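Response regulator receiver (Brucella melitensis biovar Abortus, PDB 4G97) is a response regulator whose sigma-factor-like and receiver portions probably let phosphorylation control the general stress response. Local coordinates at residues D147-A152 against I169-D174; Y13-S18 against A30-A35. All coordinates share one frame; numbering follows the deposited sequence.

Interaction 1 of 2, residues D147-A152 against I169-D174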
loop_
_atom_site.group_PDB
_atom_site.type_symbol
_atom_site.label_atom_id
_atom_site.label_comp_id
_atom_site.label_asym_id
_atom_site.label_seq_id
_atom_site.Cartn_x
_atom_site.Cartn_y
_atom_site.Cartn_z
ATOM N N ASP A 147 3.734 13.220 -14.378
ATOM C CA ASP A 147 4.393 14.134 -15.333
ATOM C C ASP A 147 5.705 13.611 -15.948
ATOM O O ASP A 147 6.094 14.109 -17.000
ATOM C CB ASP A 147 4.623 15.524 -14.708
ATOM C CG ASP A 147 5.586 15.545 -13.533
ATOM O OD1 ASP A 147 5.745 14.491 -12.865
ATOM O OD2 ASP A 147 6.155 16.618 -13.257
ATOM N N GLU A 148 6.396 12.662 -15.287
ATOM C CA GLU A 148 7.663 12.092 -15.783
ATOM C C GLU A 148 7.382 10.973 -16.787
ATOM O O GLU A 148 6.927 9.892 -16.386
ATOM C CB GLU A 148 8.570 11.594 -14.638
ATOM C CG GLU A 148 9.530 12.634 -14.073
ATOM C CD GLU A 148 10.375 13.423 -15.063
ATOM O OE1 GLU A 148 11.047 12.805 -15.922
ATOM O OE2 GLU A 148 10.354 14.673 -14.980
ATOM N N PRO A 149 7.614 11.229 -18.100
ATOM C CA PRO A 149 7.252 10.232 -19.114
ATOM C C PRO A 149 7.724 8.807 -18.887
ATOM O O PRO A 149 6.914 7.883 -19.022
ATOM C CB PRO A 149 7.731 10.870 -20.414
ATOM C CG PRO A 149 7.610 12.344 -20.145
ATOM C CD PRO A 149 8.097 12.474 -18.741
ATOM N N LEU A 150 8.987 8.616 -18.467
ATOM C CA LEU A 150 9.500 7.272 -18.216
ATOM C C LEU A 150 8.801 6.584 -17.039
ATOM O O LEU A 150 8.538 5.387 -17.120
ATOM C CB LEU A 150 11.039 7.276 -18.082
ATOM C CG LEU A 150 11.751 5.946 -17.856
ATOM C CD1 LEU A 150 11.597 5.026 -19.051
ATOM C CD2 LEU A 150 13.233 6.178 -17.593
ATOM N N ILE A 151 8.469 7.336 -15.969
ATOM C CA ILE A 151 7.738 6.773 -14.818
ATOM C C ILE A 151 6.313 6.401 -15.292
ATOM O O ILE A 151 5.881 5.283 -15.044
ATOM C CB ILE A 151 7.727 7.720 -13.578
ATOM C CG1 ILE A 151 9.175 8.031 -13.120
ATOM C CG2 ILE A 151 6.907 7.091 -12.411
ATOM C CD1 ILE A 151 9.337 9.252 -12.130
ATOM N N ALA A 152 5.635 7.318 -16.025
ATOM C CA ALA A 152 4.275 7.134 -16.579
ATOM C C ALA A 152 4.190 5.860 -17.444
ATOM O O ALA A 152 3.263 5.067 -17.261
ATOM C CB ALA A 152 3.871 8.359 -17.391
ATOM N N ILE A 169 -3.048 9.343 -19.421
ATOM C CA ILE A 169 -2.018 9.862 -18.535
ATOM C C ILE A 169 -2.227 11.352 -18.419
ATOM O O ILE A 169 -2.133 12.065 -19.419
ATOM C CB ILE A 169 -0.583 9.488 -19.030
ATOM C CG1 ILE A 169 -0.372 7.945 -19.018
ATOM C CG2 ILE A 169 0.481 10.183 -18.175
ATOM C CD1 ILE A 169 0.829 7.437 -19.742
ATOM N N ALA A 170 -2.531 11.823 -17.207
ATOM C CA ALA A 170 -2.700 13.252 -16.934
ATOM C C ALA A 170 -1.389 13.788 -16.318
ATOM O O ALA A 170 -0.813 13.134 -15.452
ATOM C CB ALA A 170 -3.850 13.459 -15.981
ATOM N N ARG A 171 -0.899 14.941 -16.807
ATOM C CA ARG A 171 0.347 15.561 -16.341
ATOM C C ARG A 171 0.101 16.707 -15.339
ATOM O O ARG A 171 0.992 17.034 -14.554
ATOM C CB ARG A 171 1.215 16.033 -17.534
ATOM C CG ARG A 171 1.398 15.007 -18.666
ATOM C CD ARG A 171 2.629 14.132 -18.502
ATOM N NE ARG A 171 2.713 13.075 -19.519
ATOM C CZ ARG A 171 3.453 11.972 -19.409
ATOM N NH1 ARG A 171 4.172 11.751 -18.312
ATOM N NH2 ARG A 171 3.470 11.075 -20.390
ATOM N N THR A 172 -1.101 17.311 -15.363
ATOM C CA THR A 172 -1.470 18.426 -14.464
ATOM C C THR A 172 -2.800 18.129 -13.784
ATOM O O THR A 172 -3.463 17.169 -14.169
ATOM C CB THR A 172 -1.575 19.765 -15.240
ATOM O OG1 THR A 172 -2.863 19.862 -15.857
ATOM C CG2 THR A 172 -0.471 19.955 -16.269
ATOM N N LYS A 173 -3.219 18.985 -12.820
ATOM C CA LYS A 173 -4.504 18.848 -12.127
ATOM C C LYS A 173 -5.675 19.022 -13.112
ATOM O O LYS A 173 -6.629 18.244 -13.069
ATOM C CB LYS A 173 -4.597 19.850 -10.972
ATOM C CG LYS A 173 -5.923 19.818 -10.221
ATOM C CD LYS A 173 -6.026 20.951 -9.228
ATOM C CE LYS A 173 -7.361 20.969 -8.533
ATOM N NZ LYS A 173 -8.441 21.506 -9.406
ATOM N N ASP A 174 -5.578 20.025 -14.005
ATOM C CA ASP A 174 -6.571 20.355 -15.032
ATOM C C ASP A 174 -6.775 19.216 -16.030
ATOM O O ASP A 174 -7.919 18.917 -16.367
ATOM C CB ASP A 174 -6.166 21.630 -15.762
#
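D147 meets R171 where the two backbones run closest, their CA atoms 4.4 Å apart, and the arginine begins its path across the contact here. D147 CA packs against R171 CD at 3.6 Å and lies in the plane of the guanidinium, at its edge, while D147 CB faces the R171 carbonyl oxygen. The carboxylate takes another course: with CG between the backbone N and the carbonyl carbon (chi1 65°), it leads away from the arginine, and D147 OD1 ends 6.3 Å from R171 NH1. E148 contributes mainly backbone. E148 O, also in plane at the guanidinium edge, accepts a hydrogen bond from A152 N, 2.9 Å away, in the first turn of helix 149-161, for which E148 occupies the N-cap position; E146 OE1 takes the E148 N-H.

The setting is the beta-alpha-beta unit that opens the CheY-like receiver fold: the loop leaving strand 141-145 and the start of helix 149-161 meet the end of strand 165-170 and the residue that follows it. In this family acidic residues on that loop belong to the phosphorylation site, whose acceptor here is predicted to be D191.

P149 supplies one wall for the arginine. P149 CG rests over a guanidinium face, 3.9 Å from R171 NH1, and the two side chains cross at about a right angle. The opposite face is covered by I169 CG2, 3.7 Å above the plane and over its centre, so the flat group is sandwiched between aliphatic carbons. A bend at chi2 (-92°) turns the R171 chain toward this slot. A152 comes next, one turn into the helix, its methyl directed at the strand. A152 CB approaches R171 NH1 obliquely at 3.5 Å and also touches I169 CG2, and farther along the helix M153 and E156 continue the cover over I169.

Interaction 2 of 2, residues Y13-S18 against A30-A35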
loop_
_atom_site.group_PDB
_atom_site.type_symbol
_atom_site.label_atom_id
_atom_site.label_comp_id
_atom_site.label_asym_id
_atom_site.label_seq_id
_atom_site.Cartn_x
_atom_site.Cartn_y
_atom_site.Cartn_z
ATOM N N TYR A 13 7.140 3.007 7.848
ATOM C CA TYR A 13 6.951 1.846 6.981
ATOM C C TYR A 13 6.021 0.799 7.566
ATOM O O TYR A 13 5.409 0.035 6.812
ATOM C CB TYR A 13 8.296 1.235 6.530
ATOM C CG TYR A 13 9.058 2.119 5.566
ATOM C CD1 TYR A 13 8.394 3.048 4.764
ATOM C CD2 TYR A 13 10.437 2.003 5.419
ATOM C CE1 TYR A 13 9.085 3.873 3.888
ATOM C CE2 TYR A 13 11.140 2.819 4.534
ATOM C CZ TYR A 13 10.457 3.759 3.778
ATOM O OH TYR A 13 11.117 4.559 2.879
ATOM N N LEU A 14 5.941 0.724 8.900
ATOM C CA LEU A 14 5.030 -0.228 9.533
ATOM C C LEU A 14 3.584 0.238 9.304
ATOM O O LEU A 14 2.717 -0.600 9.069
ATOM C CB LEU A 14 5.355 -0.423 11.019
ATOM C CG LEU A 14 4.430 -1.379 11.804
ATOM C CD1 LEU A 14 4.651 -2.824 11.410
ATOM C CD2 LEU A 14 4.598 -1.190 13.318
ATOM N N ARG A 15 3.335 1.576 9.317
ATOM C CA ARG A 15 2.017 2.152 8.985
ATOM C C ARG A 15 1.703 1.842 7.512
ATOM O O ARG A 15 0.578 1.483 7.219
ATOM C CB ARG A 15 1.987 3.682 9.221
ATOM C CG ARG A 15 1.983 4.040 10.700
ATOM C CD ARG A 15 1.784 5.513 10.991
ATOM N NE ARG A 15 2.153 5.784 12.383
ATOM C CZ ARG A 15 3.350 6.210 12.780
ATOM N NH1 ARG A 15 4.282 6.520 11.890
ATOM N NH2 ARG A 15 3.606 6.375 14.064
ATOM N N ARG A 16 2.695 1.951 6.588
ATOM C CA ARG A 16 2.468 1.627 5.177
ATOM C C ARG A 16 1.950 0.180 5.065
ATOM O O ARG A 16 0.898 -0.071 4.446
ATOM C CB ARG A 16 3.752 1.799 4.348
ATOM C CG ARG A 16 3.543 1.405 2.867
ATOM C CD ARG A 16 4.819 1.452 2.046
ATOM N NE ARG A 16 5.855 0.609 2.649
ATOM C CZ ARG A 16 7.157 0.729 2.427
ATOM N NH1 ARG A 16 7.610 1.633 1.572
ATOM N NH2 ARG A 16 8.015 -0.056 3.059
ATOM N N PHE A 17 2.662 -0.752 5.730
ATOM C CA PHE A 17 2.303 -2.161 5.775
ATOM C C PHE A 17 0.901 -2.344 6.398
ATOM O O PHE A 17 0.061 -3.012 5.800
ATOM C CB PHE A 17 3.363 -2.934 6.569
ATOM C CG PHE A 17 3.068 -4.400 6.782
ATOM C CD1 PHE A 17 3.034 -5.286 5.704
ATOM C CD2 PHE A 17 2.868 -4.908 8.064
ATOM C CE1 PHE A 17 2.759 -6.639 5.904
ATOM C CE2 PHE A 17 2.616 -6.268 8.260
ATOM C CZ PHE A 17 2.551 -7.120 7.175
ATOM N N SER A 18 0.640 -1.700 7.563
ATOM C CA SER A 18 -0.633 -1.801 8.279
ATOM C C SER A 18 -1.820 -1.303 7.438
ATOM O O SER A 18 -2.842 -1.971 7.406
ATOM C CB SER A 18 -0.560 -1.048 9.593
ATOM O OG SER A 18 -1.643 -1.420 10.431
ATOM N N ALA A 30 -4.329 2.982 13.496
ATOM C CA ALA A 30 -4.821 2.558 14.811
ATOM C C ALA A 30 -4.168 1.275 15.305
ATOM O O ALA A 30 -3.834 1.193 16.489
ATOM C CB ALA A 30 -6.333 2.414 14.792
ATOM N N TYR A 31 -3.942 0.293 14.406
ATOM C CA TYR A 31 -3.272 -0.967 14.743
ATOM C C TYR A 31 -1.809 -0.700 15.079
ATOM O O TYR A 31 -1.244 -1.400 15.924
ATOM C CB TYR A 31 -3.338 -1.965 13.576
ATOM C CG TYR A 31 -4.544 -2.880 13.573
ATOM C CD1 TYR A 31 -5.502 -2.799 12.568
ATOM C CD2 TYR A 31 -4.683 -3.888 14.526
ATOM C CE1 TYR A 31 -6.607 -3.654 12.545
ATOM C CE2 TYR A 31 -5.779 -4.757 14.510
ATOM C CZ TYR A 31 -6.738 -4.637 13.514
ATOM O OH TYR A 31 -7.817 -5.489 13.492
ATOM N N VAL A 32 -1.183 0.303 14.422
ATOM C CA VAL A 32 0.223 0.636 14.713
ATOM C C VAL A 32 0.302 1.320 16.071
ATOM O O VAL A 32 1.135 0.926 16.889
ATOM C CB VAL A 32 0.938 1.440 13.596
ATOM C CG1 VAL A 32 2.301 1.958 14.071
ATOM C CG2 VAL A 32 1.112 0.570 12.351
ATOM N N ALA A 33 -0.604 2.298 16.319
ATOM C CA ALA A 33 -0.690 3.049 17.574
ATOM C C ALA A 33 -0.925 2.119 18.767
ATOM O O ALA A 33 -0.263 2.284 19.801
ATOM C CB ALA A 33 -1.771 4.112 17.490
ATOM N N ALA A 34 -1.808 1.101 18.601
ATOM C CA ALA A 34 -2.113 0.098 19.641
ATOM C C ALA A 34 -0.906 -0.770 19.962
ATOM O O ALA A 34 -0.668 -1.054 21.133
ATOM C CB ALA A 34 -3.291 -0.779 19.232
ATOM N N ALA A 35 -0.134 -1.184 18.948
ATOM C CA ALA A 35 1.043 -2.016 19.188
ATOM C C ALA A 35 2.138 -1.203 19.876
ATOM O O ALA A 35 2.863 -1.739 20.720
ATOM C CB ALA A 35 1.552 -2.610 17.888
#
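V32 pushes its two methyls against helix 11-22, and the contact is built around them. V32 CG2 comes to 3.6 Å from S18 CB and also touches R15 CA. L14 CG meets V32 CG2 at 3.9 Å. V32 CG1, set anti to the backbone N (chi1 170°), touches both L14 CD2 and R15 CG; L14 slides past the valine in the opposite direction, whereas the aliphatic part of R15 crosses it at about a right angle. With L11 also touching it, V32 sits like a knob among L11, L14, R15 and S18, consistent with local knobs-into-holes packing.

The polar ends are held one shell out. S18 OG, 3.6 Å from Y31 CB, hydrogen-bonds to the carbonyl oxygen of G28, tying it to the helix it packs against. R15 NH1 reaches the L226 carbonyl oxygen, a link from the sigma-like part to the receiver region.

The axes of segments 13-18 and 30-35, on the successive helices 11-22 and 25-41, come within 9.4 Å, their N-to-C directions 130° apart. Helix 52-64 joins them through F60, touched by L14, S18 and Y31, and helix 94-104 packs against F17.

In the fold
Interaction 1 is a surface contact and interaction 2 a buried one, and their chemistry follows. The first joins a loop and helix start to a strand end and the residue after it within the receiver domain, and its centrepiece is a charged, flat group lodged between aliphatic side chains and backbone. The second joins two successive helices of the sigma2-like region through a branched aliphatic knob, its polar ends turned to partners beyond the two segments. The segments share no helix or strand. Their centres are 31 Å apart, on opposite sides of the chain's centre, with about 15 Å between nearest atoms, and along the chain interaction 2 closes before interaction 1 opens.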